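Local atomic coordinates of nucleoporin NUP82 (Saccharomyces cerevisiae, PDB entry 3PBP), a protein that serves as a structural constituent of the nuclear pore complex and, through the N-terminal domain described here, interacts with the nucleoporin NUP116. Residues P11-S16 with R24-S29; R34-F37 with I42-W45; A207-L212 with I250-F255; S257-N262 with V270-E275; G322-L327 with G371-I376. The protein carries 1 engineered substitution. All coordinates share one frame; numbering follows the deposited sequence.

Contact 1: P11-S16 with R24-S29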
# COMPACT_ATOMS: atom_id res chain seq x y z
N PRO A 11 23.96 31.07 3.37
CA PRO A 11 24.61 30.91 2.06
C PRO A 11 24.06 29.83 1.14
O PRO A 11 23.93 30.05 -0.06
CB PRO A 11 26.06 30.65 2.44
CG PRO A 11 26.23 31.54 3.60
CD PRO A 11 24.97 31.29 4.42
N ILE A 12 23.75 28.66 1.70
CA ILE A 12 23.23 27.54 0.91
C ILE A 12 21.90 27.84 0.22
O ILE A 12 21.59 27.28 -0.83
CB ILE A 12 23.06 26.25 1.77
CG1 ILE A 12 22.77 25.05 0.87
CG2 ILE A 12 21.93 26.45 2.78
CD1 ILE A 12 22.72 23.71 1.58
N PHE A 13 21.12 28.73 0.82
CA PHE A 13 19.81 29.07 0.29
C PHE A 13 19.74 30.02 -0.89
O PHE A 13 18.92 29.83 -1.79
CB PHE A 13 18.94 29.61 1.41
CG PHE A 13 18.61 28.60 2.47
CD1 PHE A 13 18.14 27.34 2.12
CD2 PHE A 13 18.72 28.92 3.81
CE1 PHE A 13 17.78 26.42 3.09
CE2 PHE A 13 18.36 28.00 4.79
CZ PHE A 13 17.89 26.74 4.43
N GLN A 14 20.59 31.05 -0.92
CA GLN A 14 20.52 32.01 -2.01
C GLN A 14 20.57 31.41 -3.41
O GLN A 14 21.47 30.64 -3.74
CB GLN A 14 21.58 33.10 -1.82
CG GLN A 14 21.17 34.03 -0.68
CD GLN A 14 21.96 35.33 -0.66
OE1 GLN A 14 22.05 36.03 -1.68
NE2 GLN A 14 22.52 35.67 0.50
N ALA A 15 19.57 31.78 -4.20
CA ALA A 15 19.41 31.26 -5.55
C ALA A 15 19.68 32.26 -6.66
O ALA A 15 19.83 33.46 -6.41
CB ALA A 15 18.01 30.69 -5.71
N SER A 16 19.71 31.74 -7.88
CA SER A 16 19.95 32.51 -9.10
C SER A 16 21.19 33.39 -9.02
O SER A 16 21.88 33.60 -10.02
CB SER A 16 18.73 33.38 -9.44
OG SER A 16 18.55 34.42 -8.49
N ARG A 24 12.87 23.32 -7.59
CA ARG A 24 13.63 23.46 -6.34
C ARG A 24 13.14 22.56 -5.21
O ARG A 24 11.95 22.52 -4.89
CB ARG A 24 13.59 24.90 -5.83
CG ARG A 24 14.25 25.93 -6.73
CD ARG A 24 13.85 27.31 -6.29
NE ARG A 24 14.92 28.01 -5.61
CZ ARG A 24 14.73 29.01 -4.75
NH1 ARG A 24 13.49 29.41 -4.46
NH2 ARG A 24 15.78 29.61 -4.19
N TYR A 25 14.07 21.86 -4.57
CA TYR A 25 13.71 20.99 -3.47
C TYR A 25 14.60 21.22 -2.27
O TYR A 25 15.71 21.73 -2.40
CB TYR A 25 13.79 19.53 -3.89
CG TYR A 25 13.06 19.23 -5.17
CD1 TYR A 25 13.64 19.50 -6.41
CD2 TYR A 25 11.78 18.66 -5.15
CE1 TYR A 25 12.97 19.21 -7.61
CE2 TYR A 25 11.11 18.36 -6.33
CZ TYR A 25 11.71 18.64 -7.56
OH TYR A 25 11.05 18.35 -8.74
N ILE A 26 14.11 20.83 -1.11
CA ILE A 26 14.87 20.98 0.12
C ILE A 26 14.51 19.83 1.06
O ILE A 26 13.35 19.45 1.16
CB ILE A 26 14.57 22.34 0.79
CG1 ILE A 26 15.43 22.50 2.04
CG2 ILE A 26 13.07 22.44 1.10
CD1 ILE A 26 15.22 23.81 2.75
N PHE A 27 15.52 19.26 1.71
CA PHE A 27 15.31 18.15 2.64
C PHE A 27 16.24 18.36 3.82
O PHE A 27 17.24 19.09 3.72
CB PHE A 27 15.68 16.82 1.99
CG PHE A 27 15.09 16.64 0.63
CD1 PHE A 27 13.77 16.20 0.48
CD2 PHE A 27 15.86 16.91 -0.51
CE1 PHE A 27 13.21 16.04 -0.78
CE2 PHE A 27 15.31 16.75 -1.79
CZ PHE A 27 13.98 16.31 -1.92
N SER A 28 15.92 17.74 4.95
CA SER A 28 16.76 17.85 6.12
C SER A 28 17.00 16.44 6.59
O SER A 28 16.36 15.51 6.12
CB SER A 28 16.11 18.70 7.22
OG SER A 28 14.96 18.08 7.73
N SER A 29 17.92 16.29 7.53
CA SER A 29 18.31 14.97 8.02
C SER A 29 18.84 15.11 9.45
O SER A 29 19.18 16.21 9.89
CB SER A 29 19.42 14.44 7.11
OG SER A 29 19.24 13.07 6.86
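Phe13 and Ile26 cross at a slant, the methyl at the end of the strand residue meeting the aromatic ring of the loop residue. The touching atoms are Phe13 CE1 and Ile26 CD1, 3.7 Å apart. Ile26 is fully drawn out, with CG1 opposite the backbone N (chi1 -178°) and CD1 continuing the line, which carries the methyl up to the ring. One face of that ring is taken by its own neighbour: Ile12 CG2 sits 3.9 Å above the plane, over the ring centre. Phe447 meets the same ring edge-to-face.

The second meeting is between Ala15 and Arg24. The arginine chain bends at chi3 (106°), and its guanidinium packs obliquely beside Ala15 CB. Arg24 NH2 also lies 4.0 Å from Phe13 O. Arg24 NE hydrogen-bonds Gln39 OE1. With an alanine here in place of Arg24, Gln39 would probably lose this donor and a gap would open beside Ala15.

The loop 11-16 thus lies against strand 24-29 of a beta-propeller blade. Strand 34-39 pairs with that strand through backbone bonds, Tyr25 with Ile38 and Phe27 with Val36. Met440 of strand 434-440 packs against Arg24 and Ile26, and Ala438 against Ile26 as well.

Contact 2: R34-F37 with I42-W45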
# COMPACT_ATOMS: atom_id res chain seq x y z
N ARG A 34 21.10 18.48 9.17
CA ARG A 34 21.76 18.53 7.86
C ARG A 34 20.75 18.97 6.81
O ARG A 34 19.64 18.45 6.76
CB ARG A 34 22.27 17.16 7.42
CG ARG A 34 23.12 16.37 8.41
CD ARG A 34 22.86 14.91 8.12
NE ARG A 34 24.01 14.19 7.59
CZ ARG A 34 23.91 13.05 6.91
NH1 ARG A 34 22.73 12.52 6.67
NH2 ARG A 34 25.01 12.42 6.52
N ILE A 35 21.15 19.89 5.93
CA ILE A 35 20.27 20.40 4.89
C ILE A 35 20.72 20.00 3.48
O ILE A 35 21.91 20.06 3.17
CB ILE A 35 20.20 21.94 4.95
CG1 ILE A 35 19.57 22.37 6.27
CG2 ILE A 35 19.40 22.48 3.77
CD1 ILE A 35 19.73 23.85 6.52
N VAL A 36 19.77 19.60 2.64
CA VAL A 36 20.05 19.26 1.25
C VAL A 36 19.16 20.19 0.42
O VAL A 36 17.96 20.30 0.68
CB VAL A 36 19.76 17.77 0.89
CG1 VAL A 36 19.99 17.52 -0.60
CG2 VAL A 36 20.68 16.86 1.67
N PHE A 37 19.77 20.83 -0.57
CA PHE A 37 19.08 21.81 -1.41
C PHE A 37 19.34 21.54 -2.88
O PHE A 37 20.49 21.51 -3.31
CB PHE A 37 19.61 23.19 -1.02
CG PHE A 37 18.88 24.34 -1.66
CD1 PHE A 37 17.57 24.64 -1.31
CD2 PHE A 37 19.54 25.15 -2.58
CE1 PHE A 37 16.93 25.75 -1.86
CE2 PHE A 37 18.90 26.26 -3.13
CZ PHE A 37 17.59 26.56 -2.76
N ILE A 42 21.84 20.97 -9.43
CA ILE A 42 23.00 20.91 -8.55
C ILE A 42 22.52 20.59 -7.13
O ILE A 42 21.52 21.14 -6.66
CB ILE A 42 23.78 22.25 -8.49
CG1 ILE A 42 24.11 22.75 -9.90
CG2 ILE A 42 25.08 22.05 -7.68
CD1 ILE A 42 24.69 24.14 -9.93
N ILE A 43 23.25 19.69 -6.47
CA ILE A 43 22.92 19.32 -5.11
C ILE A 43 23.79 20.12 -4.16
O ILE A 43 25.01 20.16 -4.30
CB ILE A 43 23.20 17.82 -4.84
CG1 ILE A 43 22.42 16.95 -5.83
CG2 ILE A 43 22.81 17.48 -3.41
CD1 ILE A 43 22.75 15.45 -5.75
N ARG A 44 23.16 20.78 -3.20
CA ARG A 44 23.89 21.53 -2.19
C ARG A 44 23.60 20.84 -0.86
O ARG A 44 22.45 20.52 -0.56
CB ARG A 44 23.42 22.97 -2.12
CG ARG A 44 23.89 23.81 -3.25
CD ARG A 44 23.50 25.26 -3.01
NE ARG A 44 23.89 26.11 -4.14
CZ ARG A 44 23.56 27.39 -4.26
NH1 ARG A 44 22.83 27.99 -3.33
NH2 ARG A 44 23.95 28.07 -5.34
N TRP A 45 24.64 20.58 -0.07
CA TRP A 45 24.45 19.93 1.21
C TRP A 45 25.27 20.66 2.26
O TRP A 45 26.41 21.03 2.01
CB TRP A 45 24.83 18.45 1.13
CG TRP A 45 26.29 18.17 0.84
CD1 TRP A 45 27.26 17.89 1.75
CD2 TRP A 45 26.90 18.06 -0.45
NE1 TRP A 45 28.44 17.61 1.11
CE2 TRP A 45 28.25 17.71 -0.24
CE3 TRP A 45 26.44 18.23 -1.76
CZ2 TRP A 45 29.15 17.52 -1.29
CZ3 TRP A 45 27.34 18.04 -2.82
CH2 TRP A 45 28.68 17.69 -2.58
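Phe37 and Arg44 form a hydrogen-bonded pair of this antiparallel beta hairpin. Phe37 N donates to Arg44 O at 2.7 Å, nearly straight (162°). Arg44 N answers to Phe37 O at 2.8 Å. Val36 and Trp45 make the next pair, a non-hydrogen-bonded one. Here the backbone meets through CA-H...O contacts: Trp45 CA to Ile35 O at 3.2 Å and Val36 CA to Arg44 O at 3.3 Å.

Apolar contacts follow on the face of Val36 and Trp45. Val36 CG1 lies 4.0 Å from Ile43 CG2, the two side chains running side by side in the same direction.

On the face of Phe37 and Arg44, the aliphatic part of the arginine lies along the phenylalanine. Its CD reaches the ring edge, near the ring plane, 4.0 Å from Phe37 CD2. The guanidinium plane is turned 38° from the ring. Arg44 NH1 hydrogen-bonds to both Ile12 O and Gln14 O.

The chemistry is therefore divided: backbone bonds fix the register, methyls pack on one face, and arginine methylenes lie against the Phe37 ring on the other. The guanidinium of Arg44 ties the hairpin to the N-terminal loop.

Contact 3: A207-L212 with I250-F255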
# COMPACT_ATOMS: atom_id res chain seq x y z
N ALA A 207 -3.14 -4.33 2.77
CA ALA A 207 -1.83 -4.31 3.37
C ALA A 207 -0.99 -5.52 3.05
O ALA A 207 -1.50 -6.63 2.93
CB ALA A 207 -1.95 -4.15 4.87
N PHE A 208 0.30 -5.28 2.89
CA PHE A 208 1.29 -6.31 2.63
C PHE A 208 2.05 -6.50 3.96
O PHE A 208 2.71 -5.59 4.44
CB PHE A 208 2.26 -5.85 1.55
CG PHE A 208 1.68 -5.86 0.18
CD1 PHE A 208 1.60 -7.04 -0.55
CD2 PHE A 208 1.23 -4.68 -0.39
CE1 PHE A 208 1.08 -7.04 -1.84
CE2 PHE A 208 0.71 -4.66 -1.68
CZ PHE A 208 0.63 -5.85 -2.41
N TYR A 209 1.91 -7.68 4.55
CA TYR A 209 2.59 -7.98 5.80
C TYR A 209 3.09 -9.41 5.71
O TYR A 209 2.29 -10.35 5.70
CB TYR A 209 1.62 -7.82 6.98
CG TYR A 209 2.28 -8.00 8.33
CD1 TYR A 209 3.50 -7.38 8.61
CD2 TYR A 209 1.70 -8.79 9.34
CE1 TYR A 209 4.13 -7.54 9.85
CE2 TYR A 209 2.32 -8.95 10.58
CZ TYR A 209 3.53 -8.32 10.83
OH TYR A 209 4.16 -8.47 12.05
N PRO A 210 4.42 -9.61 5.65
CA PRO A 210 5.48 -8.60 5.68
C PRO A 210 5.84 -8.04 4.30
O PRO A 210 5.64 -8.70 3.28
CB PRO A 210 6.64 -9.40 6.25
CG PRO A 210 6.50 -10.69 5.43
CD PRO A 210 5.00 -10.96 5.48
N PHE A 211 6.38 -6.83 4.26
CA PHE A 211 6.82 -6.22 3.00
C PHE A 211 8.29 -5.92 3.27
O PHE A 211 8.65 -4.81 3.64
CB PHE A 211 6.07 -4.93 2.70
CG PHE A 211 6.25 -4.44 1.30
CD1 PHE A 211 5.44 -4.91 0.28
CD2 PHE A 211 7.22 -3.50 1.00
CE1 PHE A 211 5.58 -4.44 -1.01
CE2 PHE A 211 7.37 -3.02 -0.28
CZ PHE A 211 6.55 -3.49 -1.29
N LEU A 212 9.13 -6.92 3.06
CA LEU A 212 10.55 -6.81 3.38
C LEU A 212 11.53 -6.53 2.25
O LEU A 212 11.33 -6.95 1.12
CB LEU A 212 10.97 -8.09 4.10
CG LEU A 212 9.95 -8.57 5.15
CD1 LEU A 212 10.13 -10.05 5.41
CD2 LEU A 212 10.11 -7.77 6.42
N ILE A 250 1.89 -19.89 12.67
CA ILE A 250 3.02 -20.78 12.88
C ILE A 250 4.14 -20.40 11.94
O ILE A 250 5.31 -20.43 12.31
CB ILE A 250 2.62 -22.25 12.66
CG1 ILE A 250 1.77 -22.71 13.85
CG2 ILE A 250 3.88 -23.11 12.50
CD1 ILE A 250 1.17 -24.08 13.67
N LYS A 251 3.79 -20.02 10.71
CA LYS A 251 4.79 -19.60 9.75
C LYS A 251 5.47 -18.33 10.25
O LYS A 251 6.69 -18.18 10.13
CB LYS A 251 4.16 -19.31 8.41
CG LYS A 251 3.99 -20.50 7.53
CD LYS A 251 3.67 -20.04 6.14
CE LYS A 251 4.36 -20.91 5.14
NZ LYS A 251 4.63 -20.16 3.89
N GLN A 252 4.67 -17.42 10.78
CA GLN A 252 5.21 -16.16 11.28
C GLN A 252 6.23 -16.44 12.37
O GLN A 252 7.34 -15.91 12.34
CB GLN A 252 4.10 -15.27 11.84
CG GLN A 252 4.63 -13.91 12.30
CD GLN A 252 3.55 -12.94 12.71
OE1 GLN A 252 2.47 -12.89 12.12
NE2 GLN A 252 3.84 -12.15 13.73
N LEU A 253 5.87 -17.28 13.32
CA LEU A 253 6.79 -17.59 14.39
C LEU A 253 8.05 -18.28 13.90
O LEU A 253 9.13 -18.04 14.44
CB LEU A 253 6.10 -18.46 15.44
CG LEU A 253 6.98 -18.78 16.65
CD1 LEU A 253 7.44 -17.49 17.35
CD2 LEU A 253 6.17 -19.64 17.60
N GLN A 254 7.93 -19.12 12.88
CA GLN A 254 9.10 -19.81 12.34
C GLN A 254 10.00 -18.79 11.68
O GLN A 254 11.22 -18.81 11.86
CB GLN A 254 8.70 -20.87 11.32
CG GLN A 254 7.83 -21.96 11.88
CD GLN A 254 7.29 -22.90 10.81
OE1 GLN A 254 7.19 -22.54 9.63
NE2 GLN A 254 6.92 -24.12 11.23
N PHE A 255 9.40 -17.90 10.90
CA PHE A 255 10.14 -16.88 10.19
C PHE A 255 10.85 -15.91 11.15
O PHE A 255 12.06 -15.69 11.04
CB PHE A 255 9.20 -16.10 9.27
CG PHE A 255 9.82 -14.90 8.63
CD1 PHE A 255 10.86 -15.03 7.71
CD2 PHE A 255 9.38 -13.62 8.95
CE1 PHE A 255 11.45 -13.91 7.13
CE2 PHE A 255 9.98 -12.49 8.37
CZ PHE A 255 11.01 -12.64 7.46
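The ring of Phe255 meets the methyl of Leu212 at a slant. Leu212 CD1 is 3.4 Å from Phe255 CZ and 3.8 Å from Phe255 CE2, which places the methyl against the outer corner of the ring. The two side chains come from opposite directions. The ring of Tyr276 also meets Phe255, with the planes at about 30°.

The other flat groups are the Tyr209 ring and the Gln252 amide. Their planes stand 82° apart, and the side chains cross at about a right angle. Tyr209 OH and Gln252 NE2 come to 4.1 Å, so the two groups pass each other in packing contact. Both ends of the amide are hydrogen-bonded: OE1 accepts from Met335 N, and NE2 hydrogen-bonds Ser230 OG. These two bonds would hold the amide plane in its rotation, upright to the tyrosine ring.

Torsions explain the reach from the helix. Phe255 holds CG opposite its backbone N (chi1 172°), and Gln252 does the same before running out extended. The two residues lie three positions apart, hence on one side of helix 243-262. Tyr209 also packs on Ile226 of helix 220-235, and Phe255 on Met335.

This is plain buried packing. It joins the end of strand 204-208, and the chain that leaves it through a cis peptide bond before Pro210, to a helical insertion in the beta-propeller.

Contact 4: S257-N262 with V270-E275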
# COMPACT_ATOMS: atom_id res chain seq x y z
N SER A 257 11.67 -16.33 14.08
CA SER A 257 12.68 -17.07 14.85
C SER A 257 13.95 -17.21 14.02
O SER A 257 15.06 -17.12 14.55
CB SER A 257 12.18 -18.46 15.21
OG SER A 257 11.11 -18.38 16.13
N LYS A 258 13.77 -17.42 12.72
CA LYS A 258 14.90 -17.57 11.83
C LYS A 258 15.60 -16.22 11.71
O LYS A 258 16.82 -16.15 11.58
CB LYS A 258 14.43 -18.06 10.46
CG LYS A 258 15.51 -18.77 9.68
CD LYS A 258 15.00 -19.23 8.33
CE LYS A 258 16.08 -20.04 7.58
NZ LYS A 258 15.67 -20.42 6.18
N LEU A 259 14.82 -15.14 11.74
CA LEU A 259 15.43 -13.81 11.66
C LEU A 259 16.32 -13.64 12.89
O LEU A 259 17.48 -13.26 12.78
CB LEU A 259 14.36 -12.72 11.66
CG LEU A 259 13.48 -12.57 10.42
CD1 LEU A 259 12.54 -11.40 10.63
CD2 LEU A 259 14.34 -12.34 9.20
N HIS A 260 15.76 -13.94 14.06
CA HIS A 260 16.49 -13.83 15.30
C HIS A 260 17.79 -14.64 15.28
O HIS A 260 18.76 -14.30 15.95
CB HIS A 260 15.62 -14.31 16.45
CG HIS A 260 16.18 -13.98 17.80
ND1 HIS A 260 15.55 -13.11 18.67
CD2 HIS A 260 17.33 -14.35 18.41
CE1 HIS A 260 16.29 -12.97 19.75
NE2 HIS A 260 17.38 -13.71 19.62
N GLU A 261 17.82 -15.72 14.50
CA GLU A 261 19.01 -16.56 14.43
C GLU A 261 20.09 -16.00 13.52
O GLU A 261 21.26 -16.30 13.70
CB GLU A 261 18.66 -17.95 13.92
CG GLU A 261 17.62 -18.70 14.71
CD GLU A 261 17.43 -20.14 14.21
OE1 GLU A 261 18.30 -20.99 14.52
OE2 GLU A 261 16.44 -20.40 13.49
N ASN A 262 19.71 -15.20 12.54
CA ASN A 262 20.71 -14.65 11.64
C ASN A 262 20.92 -13.16 11.78
O ASN A 262 21.67 -12.56 11.02
CB ASN A 262 20.33 -14.97 10.21
CG ASN A 262 20.03 -16.42 10.03
OD1 ASN A 262 18.88 -16.84 10.13
ND2 ASN A 262 21.06 -17.22 9.80
N VAL A 270 19.69 -7.83 9.08
CA VAL A 270 19.50 -9.26 8.85
C VAL A 270 19.13 -9.46 7.38
O VAL A 270 18.37 -8.68 6.82
CB VAL A 270 18.40 -9.85 9.76
CG1 VAL A 270 17.07 -9.15 9.53
CG2 VAL A 270 18.27 -11.33 9.51
N ASP A 271 19.69 -10.49 6.75
CA ASP A 271 19.40 -10.77 5.35
C ASP A 271 18.09 -11.50 5.20
O ASP A 271 17.73 -12.32 6.05
CB ASP A 271 20.50 -11.63 4.73
CG ASP A 271 21.81 -10.91 4.63
OD1 ASP A 271 21.81 -9.79 4.08
OD2 ASP A 271 22.85 -11.45 5.09
N ILE A 272 17.37 -11.21 4.13
CA ILE A 272 16.09 -11.84 3.89
C ILE A 272 16.01 -12.45 2.50
O ILE A 272 16.05 -11.73 1.50
CB ILE A 272 14.96 -10.84 4.12
CG1 ILE A 272 14.97 -10.44 5.60
CG2 ILE A 272 13.63 -11.44 3.67
CD1 ILE A 272 13.84 -9.57 6.04
N GLN A 273 15.90 -13.77 2.46
CA GLN A 273 15.86 -14.55 1.22
C GLN A 273 14.65 -14.25 0.35
O GLN A 273 13.54 -14.09 0.85
CB GLN A 273 15.89 -16.04 1.56
CG GLN A 273 16.73 -16.34 2.80
CD GLN A 273 16.83 -17.82 3.11
OE1 GLN A 273 15.82 -18.51 3.31
NE2 GLN A 273 18.06 -18.33 3.15
N LYS A 274 14.86 -14.20 -0.97
CA LYS A 274 13.79 -13.89 -1.92
C LYS A 274 12.49 -14.65 -1.69
O LYS A 274 11.41 -14.16 -2.03
CB LYS A 274 14.28 -14.13 -3.36
CG LYS A 274 15.36 -15.22 -3.50
CD LYS A 274 15.72 -15.47 -4.97
CE LYS A 274 17.04 -16.25 -5.07
NZ LYS A 274 17.46 -16.46 -6.48
N GLU A 275 12.59 -15.84 -1.10
CA GLU A 275 11.40 -16.65 -0.85
C GLU A 275 10.42 -15.99 0.11
O GLU A 275 9.21 -16.03 -0.13
CB GLU A 275 11.80 -18.03 -0.31
CG GLU A 275 12.70 -18.84 -1.25
CD GLU A 275 14.19 -18.52 -1.10
OE1 GLU A 275 14.75 -18.81 -0.02
OE2 GLU A 275 14.80 -17.99 -2.06
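Val270 and Leu259 bury the most surface here, and they meet at about a right angle. Leu259 CD2 lies 4.1 Å from Val270 CG2. The same methyl of Leu259 is also 4.1 Å from Ile272 CG1, so one branch of the leucine serves two residues of the other segment. The Ile272 side chain comes to it obliquely.

Val270 uses a single branch. Its CG2 stands opposite the backbone N, which leaves CG1 (chi1 59°) between that N and the carbonyl carbon. In this setting CG2 faces the last turn of the helix. It packs 3.9 Å from Leu259 O and 3.9 Å from Asn262 O, and 4.2 Å from Asn262 CB. The valine therefore covers backbone as well as side chain at the helix end.

A polar contact flanks the apolar one. The Lys258 chain is extended and crosses Gln273 at about a right angle. Lys258 NZ gives a weak hydrogen bond, 3.5 Å long, to Gln273 OE1. The stronger partner of this amine is Tyr276 OH.

Val270 and Ile272 also pair by backbone with Leu216 and Ser214. Strands 215-217 and 269-271 form a small antiparallel ribbon. Helices 220-235 and 243-262 lie between its two strands in the chain. The contact folds the end of the second helix back onto the returning strand, which closes this helical insertion.

Contact 5: G322-L327 with G371-I376; sequences GSLILL and GKLYVI
The strands within 322-327 and 371-376 do not pair by backbone, for their nearest CA atoms, those of Leu324 and Val375, are 9.6 Å apart. The contact is made by side chains that reach across this distance. Leu324 comes from one strand and meets Leu373 and Val375 of the other tip to tip. All three CB atoms point across the contact. A single methyl carries it on the first side: Leu324 CD2 is 4.1 Å from Leu373 CD2 and 4.0 Å from Val375 CG2.

Leu373 and Val375 are two positions apart, so they leave the strand on the same face. Leu373 has CG opposite its backbone N (chi1 165°), which extends its CD2 toward Leu324. In Val375 it is CG1 that takes this place, and CG2 makes the touch. Strands 323-329 and 372-376 belong to different sheets, and the contact is the face-to-face packing of adjacent blades of a beta-propeller.

All three residues are buried, and the interaction is wholly apolar. Cys316 of strand 313-319 is touched by both Leu324 and Leu373. Ile360, in the loop leading to strand 362-364, packs on Leu324 and Val375.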
# COMPACT_ATOMS: atom_id res chain seq x y z
N GLY A 322 -12.96 16.84 1.24
CA GLY A 322 -12.05 17.61 2.07
C GLY A 322 -12.13 17.15 3.51
O GLY A 322 -11.91 17.92 4.44
N SER A 323 -12.43 15.87 3.69
CA SER A 323 -12.56 15.26 5.01
C SER A 323 -11.35 14.36 5.33
O SER A 323 -10.62 13.89 4.44
CB SER A 323 -13.87 14.45 5.08
OG SER A 323 -14.25 14.15 6.41
N LEU A 324 -11.16 14.12 6.62
CA LEU A 324 -10.05 13.31 7.11
C LEU A 324 -10.56 12.33 8.15
O LEU A 324 -11.34 12.71 9.00
CB LEU A 324 -9.03 14.22 7.79
CG LEU A 324 -7.58 14.19 7.35
CD1 LEU A 324 -7.50 14.44 5.86
CD2 LEU A 324 -6.82 15.23 8.14
N ILE A 325 -10.14 11.07 8.08
CA ILE A 325 -10.56 10.13 9.11
C ILE A 325 -9.31 9.56 9.77
O ILE A 325 -8.44 9.00 9.10
CB ILE A 325 -11.47 8.98 8.57
CG1 ILE A 325 -10.71 8.07 7.60
CG2 ILE A 325 -12.68 9.56 7.90
CD1 ILE A 325 -11.46 6.78 7.25
N LEU A 326 -9.22 9.73 11.08
CA LEU A 326 -8.08 9.24 11.84
C LEU A 326 -8.46 7.86 12.35
O LEU A 326 -9.41 7.72 13.11
CB LEU A 326 -7.79 10.20 12.99
CG LEU A 326 -7.50 11.65 12.57
CD1 LEU A 326 -7.06 12.46 13.77
CD2 LEU A 326 -6.41 11.68 11.50
N LEU A 327 -7.72 6.85 11.92
CA LEU A 327 -8.00 5.47 12.29
C LEU A 327 -6.96 4.86 13.22
O LEU A 327 -5.83 5.33 13.28
CB LEU A 327 -8.10 4.63 11.02
CG LEU A 327 -8.91 5.23 9.88
CD1 LEU A 327 -8.77 4.35 8.62
CD2 LEU A 327 -10.34 5.37 10.31
N GLY A 371 2.35 12.73 16.59
CA GLY A 371 0.97 13.15 16.52
C GLY A 371 0.60 14.42 15.77
O GLY A 371 -0.43 15.02 16.06
N LYS A 372 1.43 14.82 14.82
CA LYS A 372 1.15 16.02 14.03
C LYS A 372 1.18 15.68 12.55
O LYS A 372 2.06 14.96 12.09
CB LYS A 372 2.17 17.13 14.31
CG LYS A 372 2.15 17.67 15.73
CD LYS A 372 3.15 18.81 15.89
CE LYS A 372 3.27 19.25 17.34
NZ LYS A 372 4.27 20.36 17.45
N LEU A 373 0.23 16.22 11.82
CA LEU A 373 0.13 15.95 10.40
C LEU A 373 -0.08 17.25 9.63
O LEU A 373 -0.87 18.09 10.04
CB LEU A 373 -1.04 15.00 10.16
CG LEU A 373 -1.57 14.85 8.74
CD1 LEU A 373 -0.58 14.07 7.92
CD2 LEU A 373 -2.90 14.14 8.78
N TYR A 374 0.64 17.41 8.53
CA TYR A 374 0.48 18.60 7.70
C TYR A 374 -0.45 18.25 6.54
O TYR A 374 -0.26 17.23 5.86
CB TYR A 374 1.84 19.08 7.18
CG TYR A 374 2.67 19.77 8.25
CD1 TYR A 374 2.25 20.96 8.83
CD2 TYR A 374 3.85 19.20 8.71
CE1 TYR A 374 2.97 21.56 9.86
CE2 TYR A 374 4.59 19.79 9.75
CZ TYR A 374 4.14 20.97 10.32
OH TYR A 374 4.84 21.53 11.37
N VAL A 375 -1.46 19.09 6.32
CA VAL A 375 -2.39 18.86 5.23
C VAL A 375 -2.30 20.01 4.27
O VAL A 375 -2.60 21.14 4.61
CB VAL A 375 -3.84 18.77 5.72
CG1 VAL A 375 -4.74 18.41 4.54
CG2 VAL A 375 -3.97 17.76 6.84
N ILE A 376 -1.89 19.72 3.05
CA ILE A 376 -1.78 20.75 2.05
C ILE A 376 -3.06 20.84 1.23
O ILE A 376 -3.34 19.98 0.39
CB ILE A 376 -0.59 20.49 1.11
CG1 ILE A 376 0.71 20.65 1.90
CG2 ILE A 376 -0.63 21.44 -0.08
CD1 ILE A 376 1.96 20.52 1.08

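Contacts 2, 3 and 5 are buried, while contacts 1 and 4 are only partly so. Contacts 1 and 2 share one blade: their centres are about 6 Å apart, and strands 24-29 and 34-39 are neighbours in its sheet. Contacts 3 and 4 share helix 243-262 and touch where Leu212 CB meets Ile272 CD1 at 3.8 Å. Contacts 1 and 3 lie on opposite sides of the chain's centre, about 41 Å apart between centres. Contact 5 is the nearest to that centre and is purely apolar. Backbone bonds join the segments in contact 2 alone. Arg24 and Arg44 are central to contacts 1 and 2, while the lysine of contact 4 lies at its exposed side.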